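Local coordinates for protein DNA alpha-glucosyltransferase (PDB 1XV5) that belongs to the GT-B clan of glycosyltransferases, with two domains built round parallel sheets, and is modelled with uridine-5'-diphosphate, at residues E23-F28 with H33-V38; T326-K331 with P338-D343. All coordinates share one frame; numbering follows the deposited sequence.

Contact 1. Residues E23-F28 with H33-V38; sequences EQRDWF and HEVTLV
Arg25 meets strand 34-38 with its aliphatic part, its CG lying 3.8 Å from Val35 CG1. With CG anti to the backbone N (chi1 167°) and the chain straight as far as NE, the arginine runs obliquely over the valine. One water then bridges the pair, accepting from Arg25 NE at 2.8 Å and donating to Val35 O; it sits at the guanidinium edge. The ring of Phe56 receives the same cation in a cation-pi contact.

Trp27 contributes indirectly, placing CE3 over the centre of one face of Phe28. Phe28 CB presses on Val35 CG2 at 3.4 Å, while the Phe28 ring turns an edge to the face of His33 in an offset edge-to-face pair with planes 72° apart. Phe28 O also accepts a hydrogen bond from His33 N, 2.8 Å away. ND1 of His33 is hydrogen-bonded to Met2 N, and NE2 to a glycerol that probably came from the crystallisation liquor.

Helix and strand are two members of a beta-alpha-beta crossover, strand 3-8 to helix 17-30 to strand 34-40, and run nearly antiparallel. The Phe28 side chain also touches Ile4 of strand 3-8, Ile80 of strand 78-83 and Phe396 of helix 388-399.

Contact 2. Residues T326-K331 with P338-D343; sequences TGENLK and PLTSHD
Pro338 rests its ring carbon CB against Glu328 O, 3.8 Å away, and turns its own carbonyl oxygen to the edge of the His342 imidazole, where ND1 makes a weak hydrogen bond in the plane of the ring. That ring also pairs edge-to-face with Phe332 and meets Phe381 at an inclined angle. Pro338 O is gripped more firmly by Ser341, whose backbone N and OG both donate to it; the OG bond, 2.6 Å from Ser341 OG to Pro338 O, lies in the carbonyl plane. This oxygen thus ties down the short 3-10 turn at 339-341.

The turn is fastened to the end of helix 324-329. Leu330 is the first residue to abandon helical torsions, and its oxygen accepts from Leu339 N at 3.1 Å, with an N-H...O angle of 146°. Pro338 CA brings a C-H to the same oxygen, and a single beta bridge pairs Lys331 with Pro338. Here the chain is within a beta-alpha-beta crossover of the second parallel sheet, having left strand 319-323 and not yet reached its neighbour, strand 347-349. Gly327 O takes two weak bonds, from Thr340 N and from Leu339 N, which is thus shared with Leu330 O.

Side chains pack beside these backbone bonds. Leu339 CD1 lies 3.7 Å from Leu330 CB, the two leucines crossing at a slant, and Leu339 CD2 reaches the carbonyl carbon of Lys331. Because Gly327 has no side chain, Thr340 CG2 can settle 3.7 Å from Gly327 C. Placed between N and C of its own backbone (chi1 44°), Thr340 OG1 comes 3.5 Å from Glu328 CG, beside the aliphatic part of the glutamate. Trp348 of strand 347-349 touches Leu339 and Thr340, while Phe381 and His385 of helix 368-386 also touch Leu339.

In the fold
From the N terminus, the chain first forms contact 1, which closes the short turn from helix 17-30 into strand 34-40, next to the edge strand 58-60 of the first parallel sheet. Far later, contact 2 closes a loop of six residues, 332-337, in the longer connection between helix 324-329 and strand 347-349, the latter an edge strand of the second sheet. The two loops are in series, neither nested nor crossed, and their centres stand 31 Å apart, in keeping with the two domains of a GT-B protein. The C-terminal helices then visit both places: helix 368-386 packs on contact 2, and helix 388-399 returns to the first domain to cover contact 1.

Contact 1. Residues E23-F28 with H33-V38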
loop_
_atom_site.group_PDB
_atom_site.type_symbol
_atom_site.label_atom_id
_atom_site.label_comp_id
_atom_site.label_asym_id
_atom_site.label_seq_id
_atom_site.Cartn_x
_atom_site.Cartn_y
_atom_site.Cartn_z
ATOM N N GLU A 23 -0.349 3.308 -10.431
ATOM C CA GLU A 23 -0.966 4.619 -10.244
ATOM C C GLU A 23 0.002 5.695 -10.728
ATOM O O GLU A 23 -0.413 6.719 -11.272
ATOM C CB GLU A 23 -1.305 4.839 -8.765
ATOM C CG GLU A 23 -2.426 3.946 -8.266
ATOM C CD GLU A 23 -3.788 4.368 -8.791
ATOM O OE1 GLU A 23 -4.718 3.536 -8.769
ATOM O OE2 GLU A 23 -3.938 5.534 -9.212
ATOM N N GLN A 24 1.293 5.451 -10.519
ATOM C CA GLN A 24 2.340 6.374 -10.942
ATOM C C GLN A 24 2.329 6.453 -12.466
ATOM O O GLN A 24 2.381 7.538 -13.043
ATOM C CB GLN A 24 3.699 5.874 -10.449
ATOM C CG GLN A 24 4.857 6.842 -10.628
ATOM C CD GLN A 24 6.070 6.418 -9.822
ATOM O OE1 GLN A 24 6.708 7.234 -9.155
ATOM N NE2 GLN A 24 6.392 5.134 -9.878
ATOM N N ARG A 25 2.262 5.295 -13.114
ATOM C CA ARG A 25 2.225 5.254 -14.568
ATOM C C ARG A 25 1.013 6.039 -15.058
ATOM O O ARG A 25 1.126 6.875 -15.953
ATOM C CB ARG A 25 2.143 3.802 -15.055
ATOM C CG ARG A 25 1.783 3.647 -16.527
ATOM C CD ARG A 25 1.871 2.186 -16.960
ATOM N NE ARG A 25 1.449 1.987 -18.345
ATOM C CZ ARG A 25 0.182 1.947 -18.744
ATOM N NH1 ARG A 25 -0.107 1.765 -20.026
ATOM N NH2 ARG A 25 -0.801 2.071 -17.860
ATOM N N ASP A 26 -0.146 5.782 -14.459
ATOM C CA ASP A 26 -1.371 6.470 -14.858
ATOM C C ASP A 26 -1.257 7.986 -14.753
ATOM O O ASP A 26 -1.707 8.712 -15.640
ATOM C CB ASP A 26 -2.565 6.008 -14.013
ATOM C CG ASP A 26 -3.019 4.598 -14.345
ATOM O OD1 ASP A 26 -2.697 4.098 -15.444
ATOM O OD2 ASP A 26 -3.720 3.994 -13.509
ATOM N N TRP A 27 -0.665 8.470 -13.666
ATOM C CA TRP A 27 -0.528 9.910 -13.483
ATOM C C TRP A 27 0.370 10.517 -14.560
ATOM O O TRP A 27 0.020 11.528 -15.162
ATOM C CB TRP A 27 0.043 10.232 -12.097
ATOM C CG TRP A 27 0.122 11.713 -11.837
ATOM C CD1 TRP A 27 -0.873 12.520 -11.354
ATOM C CD2 TRP A 27 1.234 12.571 -12.113
ATOM N NE1 TRP A 27 -0.446 13.829 -11.317
ATOM C CE2 TRP A 27 0.844 13.886 -11.776
ATOM C CE3 TRP A 27 2.525 12.356 -12.616
ATOM C CZ2 TRP A 27 1.698 14.983 -11.926
ATOM C CZ3 TRP A 27 3.375 13.450 -12.765
ATOM C CH2 TRP A 27 2.956 14.745 -12.421
ATOM N N PHE A 28 1.522 9.899 -14.809
ATOM C CA PHE A 28 2.433 10.420 -15.823
ATOM C C PHE A 28 1.804 10.452 -17.210
ATOM O O PHE A 28 1.956 11.433 -17.939
ATOM C CB PHE A 28 3.738 9.617 -15.856
ATOM C CG PHE A 28 4.735 10.045 -14.820
ATOM C CD1 PHE A 28 4.881 9.331 -13.636
ATOM C CD2 PHE A 28 5.507 11.186 -15.013
ATOM C CE1 PHE A 28 5.782 9.747 -12.659
ATOM C CE2 PHE A 28 6.410 11.611 -14.044
ATOM C CZ PHE A 28 6.549 10.892 -12.865
ATOM N N HIS A 33 3.086 12.473 -20.302
ATOM C CA HIS A 33 4.413 11.874 -20.385
ATOM C C HIS A 33 4.342 10.456 -20.937
ATOM O O HIS A 33 3.284 9.830 -20.925
ATOM C CB HIS A 33 5.066 11.860 -19.002
ATOM C CG HIS A 33 5.205 13.217 -18.394
ATOM N ND1 HIS A 33 6.192 14.104 -18.767
ATOM C CD2 HIS A 33 4.453 13.858 -17.468
ATOM C CE1 HIS A 33 6.042 15.233 -18.096
ATOM N NE2 HIS A 33 4.994 15.109 -17.302
ATOM N N GLU A 34 5.469 9.961 -21.438
ATOM C CA GLU A 34 5.536 8.605 -21.970
ATOM C C GLU A 34 6.066 7.704 -20.866
ATOM O O GLU A 34 7.023 8.059 -20.178
ATOM C CB GLU A 34 6.460 8.544 -23.188
ATOM C CG GLU A 34 5.870 9.186 -24.432
ATOM C CD GLU A 34 6.763 9.033 -25.647
ATOM O OE1 GLU A 34 6.308 9.363 -26.763
ATOM O OE2 GLU A 34 7.920 8.588 -25.489
ATOM N N VAL A 35 5.452 6.537 -20.699
ATOM C CA VAL A 35 5.868 5.629 -19.639
ATOM C C VAL A 35 6.057 4.170 -20.036
ATOM O O VAL A 35 5.280 3.612 -20.806
ATOM C CB VAL A 35 4.851 5.656 -18.468
ATOM C CG1 VAL A 35 5.311 4.739 -17.345
ATOM C CG2 VAL A 35 4.678 7.080 -17.963
ATOM N N THR A 36 7.109 3.564 -19.499
ATOM C CA THR A 36 7.372 2.149 -19.717
ATOM C C THR A 36 7.443 1.561 -18.315
ATOM O O THR A 36 8.125 2.102 -17.445
ATOM C CB THR A 36 8.711 1.892 -20.447
ATOM O OG1 THR A 36 9.790 2.461 -19.697
ATOM C CG2 THR A 36 8.677 2.486 -21.843
ATOM N N LEU A 37 6.702 0.483 -18.085
ATOM C CA LEU A 37 6.697 -0.166 -16.780
ATOM C C LEU A 37 7.442 -1.478 -16.939
ATOM O O LEU A 37 6.998 -2.369 -17.662
ATOM C CB LEU A 37 5.260 -0.422 -16.316
ATOM C CG LEU A 37 5.079 -1.113 -14.962
ATOM C CD1 LEU A 37 5.656 -0.245 -13.854
ATOM C CD2 LEU A 37 3.603 -1.361 -14.721
ATOM N N VAL A 38 8.575 -1.586 -16.255
ATOM C CA VAL A 38 9.429 -2.764 -16.337
ATOM C C VAL A 38 9.603 -3.441 -14.983
ATOM O O VAL A 38 9.776 -2.772 -13.970
ATOM C CB VAL A 38 10.827 -2.365 -16.857
ATOM C CG1 VAL A 38 11.729 -3.585 -16.956
ATOM C CG2 VAL A 38 10.698 -1.666 -18.197
HETATM O O HOH W 1 3.500 1.803 -20.186
#

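Contact 2. Residues T326-K331 with P338-D343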
loop_
_atom_site.group_PDB
_atom_site.type_symbol
_atom_site.label_atom_id
_atom_site.label_comp_id
_atom_site.label_asym_id
_atom_site.label_seq_id
_atom_site.Cartn_x
_atom_site.Cartn_y
_atom_site.Cartn_z
ATOM N N THR A 326 -3.522 5.167 14.453
ATOM C CA THR A 326 -2.926 5.475 13.158
ATOM C C THR A 326 -3.425 6.847 12.705
ATOM O O THR A 326 -2.656 7.663 12.179
ATOM C CB THR A 326 -3.276 4.394 12.116
ATOM O OG1 THR A 326 -2.610 3.173 12.467
ATOM C CG2 THR A 326 -2.825 4.818 10.729
ATOM N N GLY A 327 -4.708 7.112 12.928
ATOM C CA GLY A 327 -5.257 8.404 12.554
ATOM C C GLY A 327 -4.644 9.507 13.402
ATOM O O GLY A 327 -4.433 10.625 12.930
ATOM N N GLU A 328 -4.360 9.194 14.663
ATOM C CA GLU A 328 -3.757 10.162 15.573
ATOM C C GLU A 328 -2.302 10.447 15.212
ATOM O O GLU A 328 -1.812 11.563 15.410
ATOM C CB GLU A 328 -3.819 9.645 17.017
ATOM C CG GLU A 328 -5.218 9.635 17.615
ATOM C CD GLU A 328 -5.274 8.967 18.978
ATOM O OE1 GLU A 328 -6.294 9.137 19.677
ATOM O OE2 GLU A 328 -4.306 8.266 19.345
ATOM N N ASN A 329 -1.621 9.436 14.676
ATOM C CA ASN A 329 -0.209 9.543 14.318
ATOM C C ASN A 329 0.067 10.075 12.916
ATOM O O ASN A 329 1.213 10.384 12.586
ATOM C CB ASN A 329 0.471 8.177 14.471
ATOM C CG ASN A 329 0.487 7.682 15.905
ATOM O OD1 ASN A 329 0.637 6.482 16.158
ATOM N ND2 ASN A 329 0.348 8.599 16.850
ATOM N N LEU A 330 -0.965 10.166 12.086
ATOM C CA LEU A 330 -0.799 10.669 10.727
ATOM C C LEU A 330 -1.299 12.103 10.626
ATOM O O LEU A 330 -2.248 12.482 11.307
ATOM C CB LEU A 330 -1.564 9.792 9.730
ATOM C CG LEU A 330 -0.927 8.443 9.390
ATOM C CD1 LEU A 330 -1.886 7.633 8.543
ATOM C CD2 LEU A 330 0.393 8.670 8.652
ATOM N N LYS A 331 -0.655 12.888 9.767
ATOM C CA LYS A 331 -1.025 14.282 9.570
ATOM C C LYS A 331 -1.663 14.528 8.201
ATOM O O LYS A 331 -1.178 14.047 7.177
ATOM C CB LYS A 331 0.203 15.181 9.726
ATOM C CG LYS A 331 0.823 15.160 11.115
ATOM C CD LYS A 331 1.937 16.188 11.222
ATOM C CE LYS A 331 2.599 16.167 12.588
ATOM N NZ LYS A 331 3.412 14.936 12.802
ATOM N N PRO A 338 -3.650 16.155 12.921
ATOM C CA PRO A 338 -3.971 14.722 12.994
ATOM C C PRO A 338 -5.236 14.379 12.206
ATOM O O PRO A 338 -6.197 15.148 12.203
ATOM C CB PRO A 338 -4.147 14.484 14.495
ATOM C CG PRO A 338 -3.221 15.510 15.111
ATOM C CD PRO A 338 -3.501 16.734 14.268
ATOM N N LEU A 339 -5.246 13.226 11.544
ATOM C CA LEU A 339 -6.411 12.826 10.765
ATOM C C LEU A 339 -7.652 12.717 11.653
ATOM O O LEU A 339 -8.759 13.012 11.213
ATOM C CB LEU A 339 -6.160 11.489 10.067
ATOM C CG LEU A 339 -4.949 11.386 9.139
ATOM C CD1 LEU A 339 -4.986 10.020 8.445
ATOM C CD2 LEU A 339 -4.971 12.501 8.102
ATOM N N THR A 340 -7.457 12.302 12.902
ATOM C CA THR A 340 -8.567 12.156 13.843
ATOM C C THR A 340 -9.195 13.483 14.283
ATOM O O THR A 340 -10.280 13.493 14.867
ATOM C CB THR A 340 -8.122 11.393 15.117
ATOM O OG1 THR A 340 -6.850 11.888 15.553
ATOM C CG2 THR A 340 -8.025 9.895 14.846
ATOM N N SER A 341 -8.527 14.599 14.003
ATOM C CA SER A 341 -9.052 15.902 14.406
ATOM C C SER A 341 -10.109 16.453 13.455
ATOM O O SER A 341 -10.566 17.584 13.620
ATOM C CB SER A 341 -7.911 16.917 14.533
ATOM O OG SER A 341 -7.322 17.188 13.271
ATOM N N HIS A 342 -10.507 15.658 12.469
ATOM C CA HIS A 342 -11.501 16.110 11.501
ATOM C C HIS A 342 -12.811 15.346 11.519
ATOM O O HIS A 342 -12.868 14.188 11.936
ATOM C CB HIS A 342 -10.940 16.027 10.081
ATOM C CG HIS A 342 -9.760 16.909 9.843
ATOM N ND1 HIS A 342 -8.489 16.580 10.261
ATOM C CD2 HIS A 342 -9.658 18.117 9.242
ATOM C CE1 HIS A 342 -7.655 17.547 9.926
ATOM N NE2 HIS A 342 -8.339 18.492 9.307
ATOM N N ASP A 343 -13.862 16.018 11.056
ATOM C CA ASP A 343 -15.183 15.419 10.942
ATOM C C ASP A 343 -15.124 14.828 9.539
ATOM O O ASP A 343 -15.665 15.382 8.584
ATOM C CB ASP A 343 -16.262 16.497 11.034
ATOM C CG ASP A 343 -17.653 15.949 10.799
ATOM O OD1 ASP A 343 -17.812 14.713 10.805
ATOM O OD2 ASP A 343 -18.586 16.758 10.614
#